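Putative protease (Parabacteroides distasonis ATCC 8503, PDB 3KD4) is of unknown function but is a putative protease, probably exported, carrying DUF3857 and DUF3858 family regions. Local coordinates at residues P91-L96 and S260-P265; F47-P52 and P84-D89; I264-T269 and T286-A291; N249-H254 and Q292-M297; G227-T232 and T278-A283. All blocks are in the same frame, centred on the assembly; numbering follows the deposited sequence.

Contact 1. Residues P91-L96 and S260-P265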
# COMPACT_ATOMS: atom_id res chain seq x y z
N PRO A 91 3.27 14.06 -18.62
CA PRO A 91 3.57 15.42 -19.01
C PRO A 91 2.99 16.47 -18.15
O PRO A 91 3.65 17.48 -17.90
CB PRO A 91 2.96 15.51 -20.40
CG PRO A 91 3.17 14.15 -20.94
CD PRO A 91 2.89 13.24 -19.79
N ALA A 92 1.77 16.26 -17.69
CA ALA A 92 1.11 17.23 -16.84
C ALA A 92 1.85 17.46 -15.51
O ALA A 92 1.65 18.49 -14.88
CB ALA A 92 -0.34 16.79 -16.55
N TYR A 93 2.69 16.49 -15.11
CA TYR A 93 3.43 16.56 -13.83
C TYR A 93 4.92 16.70 -13.99
O TYR A 93 5.69 16.42 -13.06
CB TYR A 93 3.14 15.31 -13.01
CG TYR A 93 1.70 15.10 -12.92
CD1 TYR A 93 0.92 15.89 -12.10
CD2 TYR A 93 1.07 14.16 -13.75
CE1 TYR A 93 -0.41 15.73 -12.05
CE2 TYR A 93 -0.27 14.00 -13.70
CZ TYR A 93 -1.01 14.78 -12.86
OH TYR A 93 -2.35 14.59 -12.81
N ASN A 94 5.34 17.13 -15.17
CA ASN A 94 6.75 17.17 -15.47
C ASN A 94 7.46 18.32 -14.77
O ASN A 94 8.67 18.41 -14.87
CB ASN A 94 7.00 17.19 -17.00
CG ASN A 94 6.61 18.49 -17.65
OD1 ASN A 94 6.18 19.46 -17.00
ND2 ASN A 94 6.76 18.53 -18.97
N GLN A 95 6.74 19.20 -14.07
CA GLN A 95 7.40 20.22 -13.25
C GLN A 95 7.88 19.68 -11.87
O GLN A 95 8.71 20.30 -11.22
CB GLN A 95 6.51 21.47 -13.09
CG GLN A 95 5.54 21.50 -11.89
CD GLN A 95 4.44 20.44 -11.89
OE1 GLN A 95 4.24 19.72 -12.88
NE2 GLN A 95 3.71 20.34 -10.76
N LEU A 96 7.38 18.51 -11.45
CA LEU A 96 7.69 18.00 -10.12
C LEU A 96 9.18 17.74 -9.97
O LEU A 96 9.83 17.42 -10.95
CB LEU A 96 6.90 16.75 -9.82
CG LEU A 96 5.38 16.97 -9.68
CD1 LEU A 96 4.72 15.61 -9.42
CD2 LEU A 96 5.05 18.02 -8.62
N SER A 260 -3.90 4.90 -18.33
CA SER A 260 -2.90 4.30 -17.47
C SER A 260 -2.88 5.09 -16.15
O SER A 260 -3.25 6.28 -16.12
CB SER A 260 -1.57 4.30 -18.16
OG SER A 260 -1.15 5.63 -18.33
N THR A 261 -2.48 4.43 -15.07
CA THR A 261 -2.48 5.07 -13.76
C THR A 261 -1.13 5.67 -13.47
O THR A 261 -0.13 4.99 -13.54
CB THR A 261 -2.80 4.12 -12.64
OG1 THR A 261 -4.01 3.46 -12.96
CG2 THR A 261 -3.02 4.92 -11.30
N CYS A 262 -1.13 6.94 -13.13
CA CYS A 262 0.05 7.70 -12.81
C CYS A 262 0.11 7.86 -11.29
O CYS A 262 -0.70 8.59 -10.73
CB CYS A 262 -0.11 9.06 -13.49
SG CYS A 262 1.31 10.06 -13.48
N PRO A 263 1.03 7.18 -10.62
CA PRO A 263 1.00 7.22 -9.15
C PRO A 263 1.57 8.50 -8.48
O PRO A 263 2.50 8.45 -7.68
CB PRO A 263 1.78 5.96 -8.77
CG PRO A 263 2.82 5.83 -9.87
CD PRO A 263 2.14 6.34 -11.12
N ILE A 264 0.95 9.63 -8.75
CA ILE A 264 1.37 10.89 -8.15
C ILE A 264 0.62 11.08 -6.84
O ILE A 264 -0.62 11.11 -6.83
CB ILE A 264 1.12 12.04 -9.07
CG1 ILE A 264 1.85 11.77 -10.40
CG2 ILE A 264 1.60 13.36 -8.45
CD1 ILE A 264 1.34 12.59 -11.48
N PRO A 265 1.37 11.20 -5.72
CA PRO A 265 0.73 11.38 -4.43
C PRO A 265 -0.15 12.61 -4.48
O PRO A 265 0.18 13.59 -5.19
CB PRO A 265 1.91 11.61 -3.46
CG PRO A 265 3.10 11.04 -4.18
CD PRO A 265 2.84 11.22 -5.61
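A type I beta turn from Y93 to L96, in the loop between strands 79-82 and 97-102 of the DUF3857 region, is packed through Y93 and L96 against the loop that leaves strand 260-261. C262 and I264 supply the other side, and P263 between them is the centre of an inverse gamma turn, closed by the backbone bond from I264 N to C262 O (2.8 Å). With CG set beside its backbone N (chi1 -51°), the Y93 ring is turned toward I264, whose CG1-CD1 branch lies over one ring face. I264 CG1 is 4.2 Å from Y93 CG. The terminal CD1 is modelled too close to the ring for its distance to be trusted, and I264 has a second conformer, so the CH-pi contact it suggests is doubtful in detail. On the opposite face lies the methyl of A92, so aliphatic groups flank the ring on both sides, each toward its rim. The phenol OH has a weak hydrogen bond with R274 NE. C262 SG approaches the same ring obliquely, a cysteine sulfur-aromatic contact in the conformer described. All four touching residues are buried, and no hydrogen bond spans the two segments; the joint is apolar. The other arm of the isoleucine completes it, I264 CG2 meeting L96 CD1 at 4.0 Å.

Contact 2. Residues F47-P52 and P84-D89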
# COMPACT_ATOMS: atom_id res chain seq x y z
N PHE A 47 16.59 12.07 -0.39
CA PHE A 47 15.67 12.35 -1.50
C PHE A 47 14.57 13.24 -1.02
O PHE A 47 13.90 12.90 -0.08
CB PHE A 47 15.07 11.03 -2.00
CG PHE A 47 16.10 10.02 -2.33
CD1 PHE A 47 16.66 9.99 -3.59
CD2 PHE A 47 16.55 9.13 -1.38
CE1 PHE A 47 17.63 9.05 -3.90
CE2 PHE A 47 17.52 8.19 -1.70
CZ PHE A 47 18.05 8.16 -2.94
N ILE A 48 14.40 14.40 -1.65
CA ILE A 48 13.38 15.36 -1.20
C ILE A 48 12.48 15.78 -2.35
O ILE A 48 12.92 16.46 -3.25
CB ILE A 48 14.01 16.66 -0.61
CG1 ILE A 48 15.03 16.35 0.50
CG2 ILE A 48 12.87 17.62 -0.10
CD1 ILE A 48 16.10 17.48 0.73
N VAL A 49 11.21 15.39 -2.28
CA VAL A 49 10.26 15.64 -3.36
C VAL A 49 9.43 16.90 -3.10
O VAL A 49 8.98 17.12 -2.00
CB VAL A 49 9.35 14.40 -3.53
CG1 VAL A 49 8.28 14.65 -4.60
CG2 VAL A 49 10.23 13.14 -3.95
N TYR A 50 9.24 17.75 -4.11
CA TYR A 50 8.39 18.91 -3.93
C TYR A 50 7.86 19.41 -5.24
O TYR A 50 8.33 19.02 -6.32
CB TYR A 50 9.11 20.04 -3.18
CG TYR A 50 10.30 20.61 -3.93
CD1 TYR A 50 11.49 19.90 -4.04
CD2 TYR A 50 10.23 21.86 -4.51
CE1 TYR A 50 12.60 20.45 -4.76
CE2 TYR A 50 11.31 22.41 -5.20
CZ TYR A 50 12.46 21.69 -5.35
OH TYR A 50 13.50 22.30 -6.03
N ASN A 51 6.85 20.29 -5.14
CA ASN A 51 6.23 20.86 -6.33
C ASN A 51 6.58 22.33 -6.46
O ASN A 51 6.01 23.18 -5.76
CB ASN A 51 4.71 20.68 -6.21
CG ASN A 51 3.96 21.16 -7.44
OD1 ASN A 51 4.54 21.78 -8.30
ND2 ASN A 51 2.68 20.90 -7.50
N PRO A 52 7.49 22.66 -7.37
CA PRO A 52 7.96 24.02 -7.47
C PRO A 52 6.94 25.03 -7.97
O PRO A 52 7.19 26.21 -7.86
CB PRO A 52 9.10 23.95 -8.49
CG PRO A 52 8.95 22.69 -9.18
CD PRO A 52 8.19 21.77 -8.32
N PRO A 84 10.88 13.01 -10.09
CA PRO A 84 10.57 11.82 -9.31
C PRO A 84 10.12 10.69 -10.23
O PRO A 84 9.43 10.94 -11.22
CB PRO A 84 9.40 12.26 -8.43
CG PRO A 84 9.32 13.74 -8.54
CD PRO A 84 10.00 14.15 -9.79
N ARG A 85 10.50 9.45 -9.90
CA ARG A 85 10.19 8.28 -10.73
C ARG A 85 8.68 8.12 -10.90
O ARG A 85 8.23 7.78 -11.99
CB ARG A 85 10.83 6.98 -10.16
N PHE A 86 7.90 8.43 -9.87
CA PHE A 86 6.45 8.31 -9.96
C PHE A 86 5.80 9.21 -11.03
O PHE A 86 4.66 8.95 -11.44
CB PHE A 86 5.75 8.49 -8.59
CG PHE A 86 5.97 9.84 -7.94
CD1 PHE A 86 5.47 11.01 -8.50
CD2 PHE A 86 6.61 9.92 -6.71
CE1 PHE A 86 5.67 12.24 -7.86
CE2 PHE A 86 6.80 11.13 -6.07
CZ PHE A 86 6.32 12.29 -6.65
N ALA A 87 6.52 10.24 -11.46
CA ALA A 87 5.99 11.20 -12.43
C ALA A 87 6.45 10.93 -13.86
O ALA A 87 6.08 11.68 -14.78
CB ALA A 87 6.36 12.64 -12.01
N ALA A 88 7.23 9.88 -14.06
CA ALA A 88 7.83 9.58 -15.38
C ALA A 88 6.73 9.36 -16.43
O ALA A 88 5.67 8.80 -16.13
CB ALA A 88 8.75 8.36 -15.30
N ASP A 89 6.99 9.83 -17.64
CA ASP A 89 6.05 9.72 -18.79
C ASP A 89 4.70 10.36 -18.55
O ASP A 89 3.72 9.91 -19.13
CB ASP A 89 5.83 8.24 -19.20
CG ASP A 89 7.13 7.46 -19.30
OD1 ASP A 89 8.03 7.87 -20.06
OD2 ASP A 89 7.26 6.43 -18.58
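F86 points its ring at V49 from a short 3-10 segment, 85-87, that follows strand 79-82. Its CB lies beside the carbonyl oxygen of P263, and from there CG takes the cramped place between the backbone N and the carbonyl carbon (chi1 61°), which swings the ring toward strand 45-50. Farther along the ring, CE1 is lined by P265 and L96. CE2, on the other margin, is 4.1 Å from V49 CG1, and the ring ends at CZ, which meets V49 CG1 more closely, at 3.7 Å. The valine methyl therefore comes to the ring edge, near its plane, and does not sit over a face. One face is taken by P84, whose CB lies 3.5 Å above the ring plane and toward its rim. P84 also reaches the valine directly, with P84 CG 4.2 Å from V49 CG1, so that a single methyl touches both residues. CG1 is trans to the backbone nitrogen (chi1 176°), which, with CB already pointing toward the 84-89 segment, puts it at the ring edge. The 3-10 turn is held by A87 N bonding P84 O at 3.0 Å. A glycerol, probably from the crystallisation liquor, is bound by the backbone N of R85 and comes close to the F86 side chain. In the fold, V49 lies on an outermost strand of the three-stranded antiparallel sheet 45-50, 97-102, 79-82, while M268, from the loop between strand 260-261 and helix 276-282, also packs on it.

Contact 3. Residues I264-T269 and T286-A291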
# COMPACT_ATOMS: atom_id res chain seq x y z
N ILE A 264 0.95 9.63 -8.75
CA ILE A 264 1.37 10.89 -8.15
C ILE A 264 0.62 11.08 -6.84
O ILE A 264 -0.62 11.11 -6.83
CB ILE A 264 1.12 12.04 -9.07
CG1 ILE A 264 1.85 11.77 -10.40
CG2 ILE A 264 1.60 13.36 -8.45
CD1 ILE A 264 1.34 12.59 -11.48
N PRO A 265 1.37 11.20 -5.72
CA PRO A 265 0.73 11.38 -4.43
C PRO A 265 -0.15 12.61 -4.48
O PRO A 265 0.18 13.59 -5.19
CB PRO A 265 1.91 11.61 -3.46
CG PRO A 265 3.10 11.04 -4.18
CD PRO A 265 2.84 11.22 -5.61
N MSE A 266 -1.25 12.58 -3.73
CA MSE A 266 -2.20 13.69 -3.74
C MSE A 266 -1.57 14.99 -3.29
O MSE A 266 -1.92 16.06 -3.78
CB MSE A 266 -3.40 13.36 -2.87
CG MSE A 266 -4.27 12.23 -3.42
SE MSE A 266 -6.01 12.12 -2.52
CE MSE A 266 -5.40 11.41 -0.80
N ALA A 267 -0.66 14.90 -2.33
CA ALA A 267 0.04 16.08 -1.82
C ALA A 267 0.77 16.82 -2.93
O ALA A 267 0.88 18.04 -2.90
CB ALA A 267 1.05 15.69 -0.73
N MSE A 268 1.26 16.08 -3.92
CA MSE A 268 2.02 16.68 -5.03
C MSE A 268 1.09 17.25 -6.07
O MSE A 268 1.54 17.81 -7.06
CB MSE A 268 2.97 15.65 -5.64
CG MSE A 268 4.12 15.27 -4.69
SE MSE A 268 5.22 16.87 -4.42
CE MSE A 268 4.29 17.71 -2.82
N THR A 269 -0.22 17.13 -5.86
CA THR A 269 -1.16 17.83 -6.73
C THR A 269 -2.02 18.82 -5.91
O THR A 269 -3.05 19.28 -6.36
CB THR A 269 -2.08 16.83 -7.52
OG1 THR A 269 -3.02 16.22 -6.64
CG2 THR A 269 -1.27 15.72 -8.17
N THR A 286 -4.05 10.14 -12.28
CA THR A 286 -3.73 9.75 -10.91
C THR A 286 -4.88 8.89 -10.42
O THR A 286 -5.94 8.92 -11.00
CB THR A 286 -3.57 10.97 -10.03
OG1 THR A 286 -4.85 11.60 -9.86
CG2 THR A 286 -2.56 11.95 -10.66
N PRO A 287 -4.66 8.10 -9.34
CA PRO A 287 -5.77 7.34 -8.77
C PRO A 287 -7.00 8.19 -8.48
O PRO A 287 -8.12 7.76 -8.74
CB PRO A 287 -5.17 6.78 -7.47
CG PRO A 287 -3.69 6.61 -7.82
CD PRO A 287 -3.39 7.84 -8.66
N LEU A 288 -6.78 9.40 -7.99
CA LEU A 288 -7.85 10.31 -7.64
C LEU A 288 -8.62 10.74 -8.90
O LEU A 288 -9.84 10.77 -8.91
CB LEU A 288 -7.30 11.52 -6.89
CG LEU A 288 -8.30 12.58 -6.43
CD1 LEU A 288 -9.29 11.98 -5.42
CD2 LEU A 288 -7.55 13.82 -5.82
N GLU A 289 -7.88 11.09 -9.94
CA GLU A 289 -8.48 11.46 -11.23
C GLU A 289 -9.28 10.31 -11.83
O GLU A 289 -10.39 10.50 -12.33
CB GLU A 289 -7.39 11.89 -12.22
CG GLU A 289 -6.90 13.31 -11.97
CD GLU A 289 -5.66 13.69 -12.80
OE1 GLU A 289 -4.99 12.78 -13.34
OE2 GLU A 289 -5.37 14.91 -12.94
N ILE A 290 -8.73 9.10 -11.79
CA ILE A 290 -9.41 7.95 -12.34
C ILE A 290 -10.68 7.61 -11.56
O ILE A 290 -11.75 7.37 -12.14
CB ILE A 290 -8.44 6.73 -12.47
CG1 ILE A 290 -7.36 7.03 -13.52
CG2 ILE A 290 -9.20 5.44 -12.86
CD1 ILE A 290 -6.15 6.03 -13.50
N ALA A 291 -10.58 7.67 -10.24
CA ALA A 291 -11.74 7.44 -9.40
C ALA A 291 -12.88 8.41 -9.74
O ALA A 291 -14.03 8.01 -9.80
CB ALA A 291 -11.36 7.57 -7.92
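E289 OE1 is gripped by the backbone N of T286, the threonine that packs on I264, and by a salt bridge to R274; Y93 OH adds a weak hydrogen bond. The T286 N bond is 3.0 Å long and fairly straight (163°), meeting OE1 on its anti side and somewhat out of the carboxylate plane. In return, E289 N donates to T286 OG1 at 3.1 Å. The two bonds make a capping box at the start of helix 287-300, with T286 as N-cap. The same torsion serves two purposes: chi1 of 69° brings OG1 round to the E289 amide and leaves the methyl CG2 facing the 264-269 loop. There CG2 lies 4.0 Å from I264 CB and about as far from I264 CD1, whose modelled position is the less certain. A second, separate apolar touch joins the 3-10 turn 266-268 to the helix, where the selenium of M266 is 4.0 Å from L288 CD2. Their side chains meet at about a right angle, the selenomethionine being bent at its last torsion. No hydrogen bond passes between the segments, so the polar capping network belongs to the helix and the loop is laid against it by side-chain packing. L288 also packs on L218 and L222 of helix 211-222, and P287 and I290 touch T261 of strand 260-261, placing the helix start between that strand, the loop and a second helix.

Contact 4. Residues N249-H254 and Q292-M297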
# COMPACT_ATOMS: atom_id res chain seq x y z
N ASN A 249 -19.94 -2.42 -16.65
CA ASN A 249 -18.83 -3.10 -17.33
C ASN A 249 -18.27 -2.30 -18.48
O ASN A 249 -17.07 -2.22 -18.65
CB ASN A 249 -19.28 -4.47 -17.83
CG ASN A 249 -19.75 -5.38 -16.72
OD1 ASN A 249 -19.44 -5.17 -15.53
ND2 ASN A 249 -20.51 -6.41 -17.10
N ILE A 250 -19.16 -1.71 -19.27
CA ILE A 250 -18.74 -0.89 -20.41
C ILE A 250 -17.88 0.29 -19.92
O ILE A 250 -16.77 0.51 -20.43
CB ILE A 250 -19.97 -0.40 -21.21
CG1 ILE A 250 -20.60 -1.58 -21.98
CG2 ILE A 250 -19.56 0.72 -22.19
CD1 ILE A 250 -22.00 -1.29 -22.62
N ILE A 251 -18.34 0.98 -18.88
CA ILE A 251 -17.64 2.16 -18.39
C ILE A 251 -16.30 1.77 -17.75
O ILE A 251 -15.24 2.30 -18.11
CB ILE A 251 -18.51 2.97 -17.40
CG1 ILE A 251 -19.81 3.47 -18.07
CG2 ILE A 251 -17.69 4.16 -16.78
CD1 ILE A 251 -19.61 4.43 -19.23
N ARG A 252 -16.33 0.83 -16.83
CA ARG A 252 -15.13 0.32 -16.18
C ARG A 252 -14.09 -0.16 -17.20
O ARG A 252 -12.92 0.18 -17.10
CB ARG A 252 -15.49 -0.83 -15.25
CG ARG A 252 -14.40 -1.26 -14.30
CD ARG A 252 -14.76 -2.58 -13.59
NE ARG A 252 -14.94 -3.61 -14.61
CZ ARG A 252 -16.08 -4.22 -14.91
NH1 ARG A 252 -17.21 -3.98 -14.23
NH2 ARG A 252 -16.10 -5.10 -15.92
N ASP A 253 -14.51 -0.96 -18.17
CA ASP A 253 -13.58 -1.50 -19.16
C ASP A 253 -13.04 -0.41 -20.05
O ASP A 253 -11.86 -0.42 -20.38
CB ASP A 253 -14.26 -2.57 -20.02
CG ASP A 253 -14.55 -3.84 -19.23
OD1 ASP A 253 -13.97 -4.01 -18.14
OD2 ASP A 253 -15.38 -4.65 -19.69
N HIS A 254 -13.89 0.54 -20.45
CA HIS A 254 -13.37 1.66 -21.22
C HIS A 254 -12.23 2.38 -20.49
O HIS A 254 -11.21 2.69 -21.10
CB HIS A 254 -14.42 2.68 -21.57
CG HIS A 254 -13.89 3.75 -22.47
ND1 HIS A 254 -13.77 3.57 -23.84
CD2 HIS A 254 -13.38 4.98 -22.21
CE1 HIS A 254 -13.23 4.65 -24.37
NE2 HIS A 254 -13.00 5.53 -23.41
N GLN A 292 -12.56 9.69 -9.92
CA GLN A 292 -13.60 10.71 -10.20
C GLN A 292 -14.14 10.57 -11.60
O GLN A 292 -15.33 10.73 -11.81
CB GLN A 292 -13.08 12.13 -9.97
CG GLN A 292 -14.12 13.24 -10.21
CD GLN A 292 -15.35 13.18 -9.31
OE1 GLN A 292 -15.43 12.35 -8.42
NE2 GLN A 292 -16.30 14.09 -9.54
N LEU A 293 -13.27 10.24 -12.56
CA LEU A 293 -13.73 10.01 -13.94
C LEU A 293 -14.76 8.86 -14.01
O LEU A 293 -15.85 8.98 -14.62
CB LEU A 293 -12.52 9.71 -14.84
CG LEU A 293 -12.90 9.41 -16.29
CD1 LEU A 293 -13.71 10.59 -16.87
CD2 LEU A 293 -11.66 9.07 -17.18
N LEU A 294 -14.43 7.76 -13.37
CA LEU A 294 -15.31 6.60 -13.32
C LEU A 294 -16.64 6.98 -12.62
O LEU A 294 -17.72 6.70 -13.11
CB LEU A 294 -14.57 5.50 -12.56
CG LEU A 294 -15.21 4.14 -12.28
CD1 LEU A 294 -15.64 3.43 -13.58
CD2 LEU A 294 -14.25 3.29 -11.41
N ASN A 295 -16.54 7.64 -11.46
CA ASN A 295 -17.73 8.12 -10.75
C ASN A 295 -18.62 9.04 -11.63
O ASN A 295 -19.85 8.83 -11.70
CB ASN A 295 -17.26 8.85 -9.48
CG ASN A 295 -18.41 9.36 -8.65
OD1 ASN A 295 -19.32 8.61 -8.31
ND2 ASN A 295 -18.38 10.64 -8.34
N VAL A 296 -18.02 10.01 -12.30
CA VAL A 296 -18.78 10.92 -13.17
C VAL A 296 -19.47 10.15 -14.30
O VAL A 296 -20.64 10.36 -14.59
CB VAL A 296 -17.86 11.99 -13.78
CG1 VAL A 296 -18.54 12.70 -14.96
CG2 VAL A 296 -17.41 12.99 -12.68
N MSE A 297 -18.75 9.21 -14.89
CA MSE A 297 -19.29 8.48 -16.04
C MSE A 297 -20.37 7.50 -15.58
O MSE A 297 -21.44 7.42 -16.20
CB MSE A 297 -18.16 7.77 -16.78
CG MSE A 297 -17.25 8.74 -17.47
SE MSE A 297 -15.88 7.89 -18.61
CE MSE A 297 -17.08 7.55 -20.13
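I251 faces L294 and M297 across a nearly antiparallel helix pair, formed by helices 244-258 and 287-300. The short axes run at 155° to each other and come within 10.1 Å. I251 does most of the touching: its CG2, trans to the backbone N, projects from its helix toward the neighbouring one and comes between the two residues that stand about one turn apart there. It is 3.6 Å from M297 CB, so the isoleucine methyl rests against the root of the selenomethionine. The same methyl is 3.9 Å from L294 CD1. I251 and each partner cross at a slant, giving crossed rather than side-by-side chains. M297 then bends at its last torsion (chi3 79°), which brings CE to 4.1 Å from I251 CD1; the isoleucine is thus met both at its branch methyl and at its tip. The CB of L294 does not point at the other helix, but the end of its side chain comes nearer, and CD1 also lies 4.1 Å from R252 CA and so touches the backbone of the facing helix. I255, farther along helix 244-258, continues the packing against L294 and M297, and A234 of helix 228-238 also touches M297. A glycerol, probably from the crystallisation liquor, has its nearest atom about 4 Å from the L294 side chain. The R252 side chain leads away from this apolar seam, back along its own helix: its NH1 donates to N249 OD1 at 2.8 Å, the oxygen lying in the guanidinium plane.

Contact 5. Residues G227-T232 and T278-A283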
# COMPACT_ATOMS: atom_id res chain seq x y z
N GLY A 227 -17.06 18.33 -16.60
CA GLY A 227 -17.06 16.93 -17.06
C GLY A 227 -18.12 16.65 -18.14
O GLY A 227 -18.62 15.54 -18.26
N TYR A 228 -18.43 17.66 -18.93
CA TYR A 228 -19.50 17.56 -19.93
C TYR A 228 -19.28 16.42 -20.92
O TYR A 228 -20.16 15.60 -21.13
CB TYR A 228 -19.68 18.88 -20.70
CG TYR A 228 -20.68 18.71 -21.83
CD1 TYR A 228 -22.06 18.72 -21.58
CD2 TYR A 228 -20.26 18.45 -23.13
CE1 TYR A 228 -22.99 18.53 -22.59
CE2 TYR A 228 -21.18 18.24 -24.16
CZ TYR A 228 -22.54 18.28 -23.88
OH TYR A 228 -23.48 18.09 -24.90
N GLU A 229 -18.10 16.38 -21.51
CA GLU A 229 -17.77 15.33 -22.45
C GLU A 229 -17.81 13.93 -21.82
O GLU A 229 -18.32 12.99 -22.43
CB GLU A 229 -16.41 15.57 -23.10
CG GLU A 229 -15.89 14.32 -23.90
CD GLU A 229 -14.62 14.59 -24.76
OE1 GLU A 229 -14.33 15.79 -25.01
OE2 GLU A 229 -13.92 13.60 -25.16
N SER A 230 -17.27 13.82 -20.61
CA SER A 230 -17.20 12.55 -19.92
C SER A 230 -18.62 12.02 -19.67
O SER A 230 -18.89 10.84 -19.87
CB SER A 230 -16.39 12.70 -18.64
OG SER A 230 -15.03 13.08 -18.91
N LYS A 231 -19.52 12.90 -19.23
CA LYS A 231 -20.90 12.51 -19.02
C LYS A 231 -21.59 12.12 -20.33
O LYS A 231 -22.30 11.15 -20.39
CB LYS A 231 -21.68 13.64 -18.36
CG LYS A 231 -21.24 13.92 -16.90
CD LYS A 231 -21.76 15.27 -16.44
CE LYS A 231 -21.36 15.55 -15.00
NZ LYS A 231 -21.77 16.93 -14.57
N THR A 232 -21.40 12.92 -21.37
CA THR A 232 -22.07 12.68 -22.65
C THR A 232 -21.54 11.39 -23.22
O THR A 232 -22.33 10.55 -23.63
CB THR A 232 -21.89 13.85 -23.63
OG1 THR A 232 -22.43 15.04 -23.04
CG2 THR A 232 -22.61 13.57 -24.98
N THR A 278 -10.20 16.61 -19.49
CA THR A 278 -8.80 16.60 -19.89
C THR A 278 -8.15 15.27 -19.49
O THR A 278 -7.34 14.74 -20.23
CB THR A 278 -8.06 17.73 -19.18
OG1 THR A 278 -8.64 18.97 -19.58
CG2 THR A 278 -6.58 17.75 -19.51
N VAL A 279 -8.50 14.76 -18.30
CA VAL A 279 -8.04 13.44 -17.87
C VAL A 279 -8.43 12.43 -18.92
O VAL A 279 -7.58 11.73 -19.47
CB VAL A 279 -8.63 13.00 -16.49
CG1 VAL A 279 -8.21 11.57 -16.17
CG2 VAL A 279 -8.18 13.94 -15.40
N LEU A 280 -9.73 12.41 -19.21
CA LEU A 280 -10.32 11.51 -20.20
C LEU A 280 -9.50 11.56 -21.51
O LEU A 280 -8.95 10.55 -21.92
CB LEU A 280 -11.80 11.86 -20.41
CG LEU A 280 -12.64 11.07 -21.44
CD1 LEU A 280 -12.85 9.61 -21.02
CD2 LEU A 280 -13.97 11.76 -21.70
N ARG A 281 -9.32 12.74 -22.09
CA ARG A 281 -8.54 12.86 -23.34
C ARG A 281 -7.05 12.49 -23.25
O ARG A 281 -6.48 12.05 -24.24
CB ARG A 281 -8.68 14.26 -23.93
CG ARG A 281 -10.07 14.51 -24.51
CD ARG A 281 -10.19 15.88 -25.17
NE ARG A 281 -10.13 16.97 -24.20
CZ ARG A 281 -11.17 17.62 -23.67
NH1 ARG A 281 -12.42 17.32 -23.99
NH2 ARG A 281 -10.96 18.59 -22.80
N SER A 282 -6.41 12.66 -22.08
CA SER A 282 -4.96 12.45 -21.99
C SER A 282 -4.54 11.00 -21.88
O SER A 282 -3.38 10.70 -22.14
CB SER A 282 -4.35 13.23 -20.80
OG SER A 282 -4.66 12.61 -19.56
N ALA A 283 -5.43 10.11 -21.48
CA ALA A 283 -5.06 8.70 -21.36
C ALA A 283 -4.07 8.32 -20.23
O ALA A 283 -3.47 7.23 -20.24
CB ALA A 283 -4.51 8.20 -22.70
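L280 packs against S230 and E229 between helices 228-238 and 276-282, whose short axes run at 68° to each other and approach to 9.7 Å. This is the tight part. L280 CD2 lies 3.3 Å from S230 OG and rests 3.8 Å from S230 CA, close to the helix backbone. The serine hydroxyl has its polar partner in D277, so the leucine methyl lies beside a group already engaged. E229 supports the same methyl with its aliphatic part, CG standing 3.9 Å away. Farther out the contact becomes loose and polar. E229 extends past the leucine to R281, and a salt bridge forms between E229 OE1 and R281 NH1 at 2.7 Å. The oxygen comes to the guanidinium edge, near its plane, but carboxylate and guanidinium planes are 55° apart and the N-H points poorly at its acceptor (126°), so the hydrogen bond is weak. Both residues also touch a crystal neighbour, which may influence their arrangement, and R281 is exposed. The chemistry implies a division: a leucine methyl packs among E229 CG and the S230 backbone and hydroxyl, while opposite charges meet at the rim, where solvent would probably weaken the attraction.

How the contacts relate
The contacts form a continuous run from the DUF3857 region into the helical part of the chain. Contacts 1 and 2, with centres about 8 Å apart, are joined by Q95 NE2 to N51 OD1 at 3.0 Å. Contact 3 shares I264 and P265 with contact 1, and its M268 reaches contact 2. Helix 287-300 carries contact 3 at its start and contact 4 farther on, their centres about 17 Å apart. Contacts 4 and 5, with centres about 11 Å apart, meet where L293 packs on S230 and L280. A backbone bond between S260 and A283 ties contact 5 to contact 1. Glycerol lies beside contacts 2 and 4, whose nearest atoms are about 16 Å apart.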